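PDB 7LKK: aminofutalosine deaminase from Helicobacter pylori, which deaminates aminofutalosine in the menaquinone pathway and probably also converts adenosine to inosine, here carrying an iron ion and methylthio-coformycin. Local coordinates for residues P73-A78 and G363-G368; N152-L157 and Q215-T220; D268-F273 and A371-N376. All blocks are in the same frame, centred on the assembly; numbering follows the deposited sequence. Where two conformers were deposited one is given.

Interaction 1 of 3, residues P73-A78 and G363-G368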
# COMPACT_ATOMS: atom_id res chain seq x y z
N PRO A 73 16.22 -9.33 -13.19
CA PRO A 73 15.39 -10.26 -13.97
C PRO A 73 13.96 -9.75 -14.08
O PRO A 73 13.45 -9.10 -13.18
CB PRO A 73 15.46 -11.56 -13.17
CG PRO A 73 16.65 -11.43 -12.30
CD PRO A 73 16.77 -9.98 -11.99
N ALA A 74 13.33 -10.07 -15.21
CA ALA A 74 11.89 -9.85 -15.32
C ALA A 74 11.16 -10.58 -14.20
O ALA A 74 11.59 -11.65 -13.74
CB ALA A 74 11.38 -10.31 -16.68
N PHE A 75 10.06 -10.00 -13.75
CA PHE A 75 9.33 -10.57 -12.63
C PHE A 75 8.56 -11.81 -13.06
O PHE A 75 8.27 -12.03 -14.24
CB PHE A 75 8.35 -9.55 -12.04
CG PHE A 75 9.02 -8.41 -11.33
CD1 PHE A 75 10.04 -8.65 -10.42
CD2 PHE A 75 8.62 -7.11 -11.56
CE1 PHE A 75 10.65 -7.60 -9.76
CE2 PHE A 75 9.23 -6.05 -10.90
CZ PHE A 75 10.25 -6.30 -10.00
N ILE A 76 8.22 -12.63 -12.07
CA ILE A 76 7.30 -13.75 -12.24
C ILE A 76 6.11 -13.51 -11.32
O ILE A 76 6.29 -13.31 -10.11
CB ILE A 76 7.97 -15.10 -11.92
CG1 ILE A 76 9.03 -15.44 -12.98
CG2 ILE A 76 6.93 -16.20 -11.85
CD1 ILE A 76 10.42 -14.96 -12.64
N ASN A 77 4.91 -13.49 -11.90
CA ASN A 77 3.67 -13.34 -11.15
C ASN A 77 2.98 -14.70 -11.17
O ASN A 77 2.30 -15.05 -12.13
CB ASN A 77 2.79 -12.25 -11.75
CG ASN A 77 1.59 -11.91 -10.88
OD1 ASN A 77 1.46 -12.41 -9.77
ND2 ASN A 77 0.71 -11.06 -11.39
N ALA A 78 3.17 -15.47 -10.09
CA ALA A 78 2.88 -16.90 -10.11
C ALA A 78 1.41 -17.24 -9.92
O ALA A 78 1.06 -18.42 -10.00
CB ALA A 78 3.70 -17.61 -9.02
N GLY A 363 10.90 -13.03 -3.77
CA GLY A 363 9.54 -13.52 -3.95
C GLY A 363 8.95 -13.17 -5.30
O GLY A 363 8.02 -13.85 -5.76
N ALA A 364 9.46 -12.13 -5.95
CA ALA A 364 8.98 -11.71 -7.26
C ALA A 364 9.85 -12.19 -8.40
O ALA A 364 9.50 -11.96 -9.56
CB ALA A 364 8.87 -10.18 -7.32
N THR A 365 10.98 -12.84 -8.11
CA THR A 365 11.89 -13.26 -9.17
C THR A 365 12.22 -14.75 -9.04
O THR A 365 11.49 -15.60 -9.57
CB THR A 365 13.17 -12.42 -9.16
OG1 THR A 365 13.80 -12.50 -7.87
CG2 THR A 365 12.85 -10.96 -9.47
N ARG A 366 13.31 -15.06 -8.33
CA ARG A 366 13.84 -16.43 -8.34
C ARG A 366 12.83 -17.43 -7.79
O ARG A 366 12.68 -18.53 -8.35
CB ARG A 366 15.13 -16.48 -7.53
CG ARG A 366 15.88 -17.80 -7.64
CD ARG A 366 17.23 -17.74 -6.94
NE ARG A 366 18.09 -18.84 -7.36
CZ ARG A 366 18.08 -20.05 -6.81
NH1 ARG A 366 17.25 -20.32 -5.81
NH2 ARG A 366 18.90 -20.99 -7.25
N HIS A 367 12.14 -17.09 -6.71
CA HIS A 367 11.23 -18.04 -6.08
C HIS A 367 10.04 -18.36 -6.99
O HIS A 367 9.64 -19.52 -7.11
CB HIS A 367 10.75 -17.51 -4.73
CG HIS A 367 11.83 -17.42 -3.70
ND1 HIS A 367 11.58 -17.06 -2.39
CD2 HIS A 367 13.16 -17.64 -3.79
CE1 HIS A 367 12.72 -17.07 -1.72
NE2 HIS A 367 13.69 -17.41 -2.54
N GLY A 368 9.47 -17.34 -7.63
CA GLY A 368 8.38 -17.58 -8.56
C GLY A 368 8.82 -18.39 -9.77
O GLY A 368 8.06 -19.22 -10.27
O HOH W 1 7.24 -14.55 -7.97

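Interaction 2 of 3, residues N152-L157 and Q215-T220. With EDO (1,2-ethanediol), chain H.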
# COMPACT_ATOMS: atom_id res chain seq x y z
N ASN A 152 5.62 -15.11 -20.98
CA ASN A 152 5.66 -16.53 -20.68
C ASN A 152 4.46 -16.89 -19.81
O ASN A 152 4.19 -16.23 -18.80
CB ASN A 152 6.95 -16.90 -19.95
CG ASN A 152 8.19 -16.51 -20.73
OD1 ASN A 152 8.38 -16.93 -21.87
ND2 ASN A 152 9.05 -15.71 -20.11
N ALA A 153 3.71 -17.91 -20.22
CA ALA A 153 2.45 -18.24 -19.56
C ALA A 153 2.45 -19.70 -19.13
O ALA A 153 2.69 -20.59 -19.94
CB ALA A 153 1.26 -17.96 -20.47
N VAL A 154 2.17 -19.93 -17.85
CA VAL A 154 1.81 -21.24 -17.33
C VAL A 154 0.34 -21.17 -16.94
O VAL A 154 -0.01 -20.55 -15.92
CB VAL A 154 2.68 -21.66 -16.14
CG1 VAL A 154 2.24 -23.02 -15.61
CG2 VAL A 154 4.15 -21.68 -16.54
N VAL A 155 -0.52 -21.79 -17.74
CA VAL A 155 -1.97 -21.70 -17.53
C VAL A 155 -2.40 -22.91 -16.71
O VAL A 155 -2.30 -24.05 -17.17
CB VAL A 155 -2.73 -21.61 -18.85
CG1 VAL A 155 -4.22 -21.77 -18.61
CG2 VAL A 155 -2.44 -20.29 -19.54
N PHE A 156 -2.87 -22.65 -15.49
CA PHE A 156 -3.41 -23.68 -14.61
C PHE A 156 -4.91 -23.78 -14.86
O PHE A 156 -5.68 -22.92 -14.43
CB PHE A 156 -3.13 -23.35 -13.15
CG PHE A 156 -1.68 -23.32 -12.78
CD1 PHE A 156 -0.91 -22.19 -13.01
CD2 PHE A 156 -1.09 -24.41 -12.16
CE1 PHE A 156 0.43 -22.16 -12.65
CE2 PHE A 156 0.25 -24.39 -11.81
CZ PHE A 156 1.01 -23.26 -12.05
N LEU A 157 -5.33 -24.82 -15.58
CA LEU A 157 -6.75 -25.10 -15.72
C LEU A 157 -7.29 -25.58 -14.38
O LEU A 157 -6.92 -26.66 -13.91
CB LEU A 157 -7.00 -26.13 -16.82
CG LEU A 157 -8.48 -26.45 -17.06
CD1 LEU A 157 -9.24 -25.20 -17.49
CD2 LEU A 157 -8.64 -27.56 -18.09
N GLN A 215 2.65 -34.88 -16.65
CA GLN A 215 3.82 -34.18 -16.10
C GLN A 215 3.55 -32.69 -15.96
O GLN A 215 4.36 -31.84 -16.33
CB GLN A 215 5.06 -34.44 -16.95
CG GLN A 215 5.39 -35.92 -17.15
CD GLN A 215 6.60 -36.15 -18.02
OE1 GLN A 215 7.59 -36.74 -17.59
NE2 GLN A 215 6.53 -35.68 -19.26
N SER A 216 2.38 -32.37 -15.40
CA SER A 216 1.92 -31.00 -15.25
C SER A 216 2.14 -30.50 -13.82
O SER A 216 2.13 -31.28 -12.86
CB SER A 216 0.44 -30.88 -15.60
OG SER A 216 0.21 -31.10 -16.98
N LEU A 217 2.34 -29.19 -13.69
CA LEU A 217 2.39 -28.58 -12.38
C LEU A 217 0.99 -28.53 -11.77
O LEU A 217 -0.02 -28.65 -12.47
CB LEU A 217 2.97 -27.16 -12.46
CG LEU A 217 4.48 -26.93 -12.47
CD1 LEU A 217 5.24 -27.98 -13.26
CD2 LEU A 217 4.78 -25.53 -13.01
N LEU A 218 0.93 -28.34 -10.45
CA LEU A 218 -0.33 -28.24 -9.74
C LEU A 218 -0.35 -26.97 -8.90
O LEU A 218 0.70 -26.45 -8.50
CB LEU A 218 -0.58 -29.46 -8.84
CG LEU A 218 -1.03 -30.73 -9.56
CD1 LEU A 218 -0.78 -31.96 -8.69
CD2 LEU A 218 -2.50 -30.64 -9.96
N SER A 219 -1.55 -26.48 -8.63
CA SER A 219 -1.75 -25.29 -7.81
C SER A 219 -3.07 -25.46 -7.07
O SER A 219 -3.98 -26.14 -7.54
CB SER A 219 -1.75 -24.01 -8.65
OG SER A 219 -1.85 -22.86 -7.82
N THR A 220 -3.17 -24.83 -5.90
CA THR A 220 -4.38 -24.94 -5.10
C THR A 220 -4.42 -23.80 -4.09
O THR A 220 -3.38 -23.30 -3.65
CB THR A 220 -4.45 -26.30 -4.38
OG1 THR A 220 -5.70 -26.41 -3.69
CG2 THR A 220 -3.30 -26.45 -3.39
C1 EDO H . 3.12 -33.96 -10.12
O1 EDO H . 3.41 -32.59 -9.87
C2 EDO H . 3.66 -34.35 -11.49
O2 EDO H . 2.85 -33.74 -12.51

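Interaction 3 of 3, residues D268-F273 and A371-N376. With EDO (1,2-ethanediol), chain H.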
# COMPACT_ATOMS: atom_id res chain seq x y z
N ASP A 268 4.43 -36.00 -2.90
CA ASP A 268 5.42 -36.19 -3.95
C ASP A 268 4.95 -35.58 -5.28
O ASP A 268 4.87 -36.25 -6.31
CB ASP A 268 5.77 -37.67 -4.12
CG ASP A 268 6.28 -38.30 -2.84
OD1 ASP A 268 5.71 -39.33 -2.41
OD2 ASP A 268 7.25 -37.78 -2.26
N THR A 269 4.65 -34.28 -5.23
CA THR A 269 4.24 -33.53 -6.41
C THR A 269 4.95 -32.19 -6.41
O THR A 269 5.60 -31.80 -5.45
CB THR A 269 2.71 -33.31 -6.44
OG1 THR A 269 2.29 -32.68 -5.23
CG2 THR A 269 1.97 -34.63 -6.62
N HIS A 270 4.82 -31.48 -7.54
CA HIS A 270 5.23 -30.08 -7.66
C HIS A 270 3.95 -29.25 -7.61
O HIS A 270 3.29 -29.03 -8.63
CB HIS A 270 6.01 -29.86 -8.95
CG HIS A 270 6.49 -28.45 -9.14
ND1 HIS A 270 7.81 -28.15 -9.43
CD2 HIS A 270 5.83 -27.27 -9.11
CE1 HIS A 270 7.94 -26.84 -9.56
NE2 HIS A 270 6.76 -26.28 -9.37
N THR A 271 3.59 -28.78 -6.41
CA THR A 271 2.30 -28.12 -6.19
C THR A 271 2.50 -26.76 -5.54
O THR A 271 3.21 -26.64 -4.54
CB THR A 271 1.38 -28.98 -5.32
OG1 THR A 271 1.13 -30.23 -5.97
CG2 THR A 271 0.06 -28.27 -5.08
N LEU A 272 1.87 -25.74 -6.11
CA LEU A 272 1.82 -24.41 -5.52
C LEU A 272 0.66 -24.33 -4.53
O LEU A 272 -0.48 -24.66 -4.88
CB LEU A 272 1.67 -23.33 -6.59
CG LEU A 272 2.87 -22.89 -7.43
CD1 LEU A 272 3.37 -24.02 -8.32
CD2 LEU A 272 2.51 -21.67 -8.26
N PHE A 273 0.96 -23.90 -3.31
CA PHE A 273 -0.05 -23.69 -2.27
C PHE A 273 -0.19 -22.19 -2.06
O PHE A 273 0.77 -21.52 -1.66
CB PHE A 273 0.34 -24.39 -0.97
CG PHE A 273 0.07 -25.86 -0.97
CD1 PHE A 273 0.95 -26.74 -1.57
CD2 PHE A 273 -1.07 -26.37 -0.37
CE1 PHE A 273 0.70 -28.10 -1.57
CE2 PHE A 273 -1.33 -27.72 -0.37
CZ PHE A 273 -0.44 -28.59 -0.97
N ALA A 371 8.86 -21.89 -8.64
CA ALA A 371 7.51 -22.40 -8.48
C ALA A 371 6.91 -22.81 -9.83
O ALA A 371 6.22 -23.82 -9.93
CB ALA A 371 6.62 -21.36 -7.80
N LEU A 372 7.16 -22.02 -10.87
CA LEU A 372 6.61 -22.30 -12.19
C LEU A 372 7.53 -23.18 -13.04
O LEU A 372 7.23 -23.40 -14.22
CB LEU A 372 6.31 -20.98 -12.91
CG LEU A 372 4.90 -20.37 -12.71
CD1 LEU A 372 4.43 -20.40 -11.25
CD2 LEU A 372 4.81 -18.96 -13.26
N ALA A 373 8.66 -23.65 -12.50
CA ALA A 373 9.61 -24.49 -13.25
C ALA A 373 10.03 -23.80 -14.55
O ALA A 373 10.05 -24.40 -15.63
CB ALA A 373 9.05 -25.88 -13.52
N LEU A 374 10.37 -22.52 -14.42
CA LEU A 374 10.77 -21.63 -15.50
C LEU A 374 12.27 -21.40 -15.41
O LEU A 374 12.82 -21.35 -14.31
CB LEU A 374 10.03 -20.28 -15.27
CG LEU A 374 8.71 -19.94 -15.99
CD1 LEU A 374 8.79 -19.38 -17.40
CD2 LEU A 374 8.00 -21.34 -16.08
N ASN A 375 12.95 -21.21 -16.56
CA ASN A 375 14.42 -21.05 -16.56
C ASN A 375 14.80 -19.56 -16.56
O ASN A 375 15.51 -19.06 -17.43
CB ASN A 375 15.07 -21.77 -17.75
CG ASN A 375 16.58 -21.74 -17.70
OD1 ASN A 375 17.17 -21.81 -16.63
ND2 ASN A 375 17.21 -21.66 -18.87
N ASN A 376 14.31 -18.86 -15.55
CA ASN A 376 14.53 -17.43 -15.47
C ASN A 376 14.48 -17.02 -14.00
O ASN A 376 14.75 -17.83 -13.11
CB ASN A 376 13.50 -16.69 -16.34
CG ASN A 376 12.06 -16.98 -15.93
OD1 ASN A 376 11.80 -17.60 -14.90
ND2 ASN A 376 11.12 -16.53 -16.75
C1 EDO H . 3.12 -33.96 -10.12
O1 EDO H . 3.41 -32.59 -9.87
C2 EDO H . 3.66 -34.35 -11.49
O2 EDO H . 2.85 -33.74 -12.51

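Interaction 1 of 3, residues P73-A78 and G363-G368
One direct hydrogen bond joins the strand to the junction between helix 353-364 and helix 366-371: Ile76 N donates to Ala364 O at 2.9 Å. It is nearly straight at the hydrogen (172°), but the donor stands 26° above the carbonyl plane instead of lying on a lone pair. The same oxygen also receives a CA-H...O contact from Phe75 CA at 3.4 Å, so two consecutive strand residues grip the carbonyl. A water lies between Ile76 O and Gly363 O, close enough to bridge them, though it cannot serve every acceptor around it at once.

The apolar part rests on Phe75 and Ile76. Phe75 CD1 meets Ala364 CB at 3.6 Å, while Thr365 CG2 and Ala364 O lie at the ring's edge. Thr365 OG1 bonds to Leu361 O in the preceding helical turn, which leaves CG2 facing the ring. The two branches of Ile76 touch different points of the first turn of helix 366-371. CG2 rests on the backbone of side-chain-free Gly368, 3.6 Å from Gly368 C, and CD1 presses to 3.3 Å from Thr365 O with chi2 (92°) turned well off a staggered position.

Strand 69-80, which pairs with strand 130-137 and leads to the iron ligand His79, is thus backed by the helix junction, and helix 338-348 packs on both Phe75 and Ala364.

Interaction 2 of 3, residues N152-L157 and Q215-T220
Two strands that are not neighbours meet here mainly through one aromatic ring. In the TIM-barrel fold of this amidohydrolase, strand 187-193 lies between strands 152-159 and 218-222, parallel to both, and Phe156 reaches past it across the barrel interior. The backbones remain well apart, with Phe156 CA and Ser219 CA 7.2 Å from each other, and the contact consists entirely of van der Waals packing.

Phe156 has CG anti to its own carbonyl carbon (chi1 -65°), which sends the ring toward the other strand, and one flank of the ring, CD2 and CE2, does the touching. CE2 lies 3.9 Å from Leu217 CB and equally far from Leu218 O; all these neighbours approach the ring obliquely. Ala190 of the intervening strand also touches the phenyl group. Two residues nearer the start of each segment, Val154 CG1 comes to Leu217 CD2 at a looser 4.4 Å, extending the apolar patch toward the N-terminal end of the barrel.

Segment 215-220 begins at the end of a helix, where Gln215, with positive phi, is the C-prime residue of a Schellman motif. The chain then turns into the strand, and Ser216 O accepts a 2.6 Å hydrogen bond from O2 of an ethanediol, probably a crystallisation additive. Further along, the strand leads to His221, an iron ligand, and the Ser219 side chain lies about 4 Å from that of another, His79. On the Phe156 side, the closest approach is Ser219 CB to Phe156 CD2, at 3.6 Å.

Interaction 3 of 3, residues D268-F273 and A371-N376
A Schellman motif ends helix 366-371, with Ala373 at positive phi, and this helix terminus packs against the inward-facing residues of barrel strand 269-275. The polar link is a short hydrogen bond from His270 NE2 to Ala371 O, 2.6 Å long and 163° at the hydrogen. His270 has CG anti to the backbone N, which extends the imidazole across to the helix end. The oxygen lies close to the ring plane, at its edge, whereas the nitrogen approaches the carbonyl from 40° above its plane. The bond places the proton on NE2, and the carbonyl at the negative end of the helix dipole would probably help stabilise it. Ala373 CB adds a looser touch, 4.2 Å from His270 CE1.

Leu272, two residues along the same strand face, supplies the apolar half. Its CD1 methyl comes within 3.3 Å of Ala371 O, so imidazole and leucine both touch one carbonyl oxygen. CD2 meets Leu372 CD1 at 3.8 Å, the two side chains crossing at about a right angle, and CG rests 4.1 Å from Ala371 CB.

Outside the segments, Lys188 NZ bonds to Leu372 O, Val154 touches the Leu372 side chain, and the Phe295 ring meets that of His270. His270 N donates 2.9 Å to O1 of an ethanediol. The iron lies about 10 Å from the Leu272 side chain, further toward the C-terminal ends of the strands, while the helix end packs against the N-terminal half of strand 269-275, as expected of a TIM-barrel metallohydrolase with its metal at the C-terminal strand ends.

Overall arrangement
From the N terminus, 73-78 opens the largest loop, which interaction 1 closes 285 residues later at 363-368. Interaction 2 is nested wholly inside it, joining the third barrel strand to the fifth. Interaction 3 starts later, at 268-273, and ends beyond interaction 1, at 371-376, so these two cross along the chain, while interactions 2 and 3 follow in series. In space, strands 218-222 and 269-275 are barrel neighbours, linking interactions 2 and 3 by probable backbone hydrogen bonds. Leu372 packs on Ile76 and Ala78, uniting interactions 1 and 3: helix 366-371 and its exit loop connect the first barrel strand with later ones.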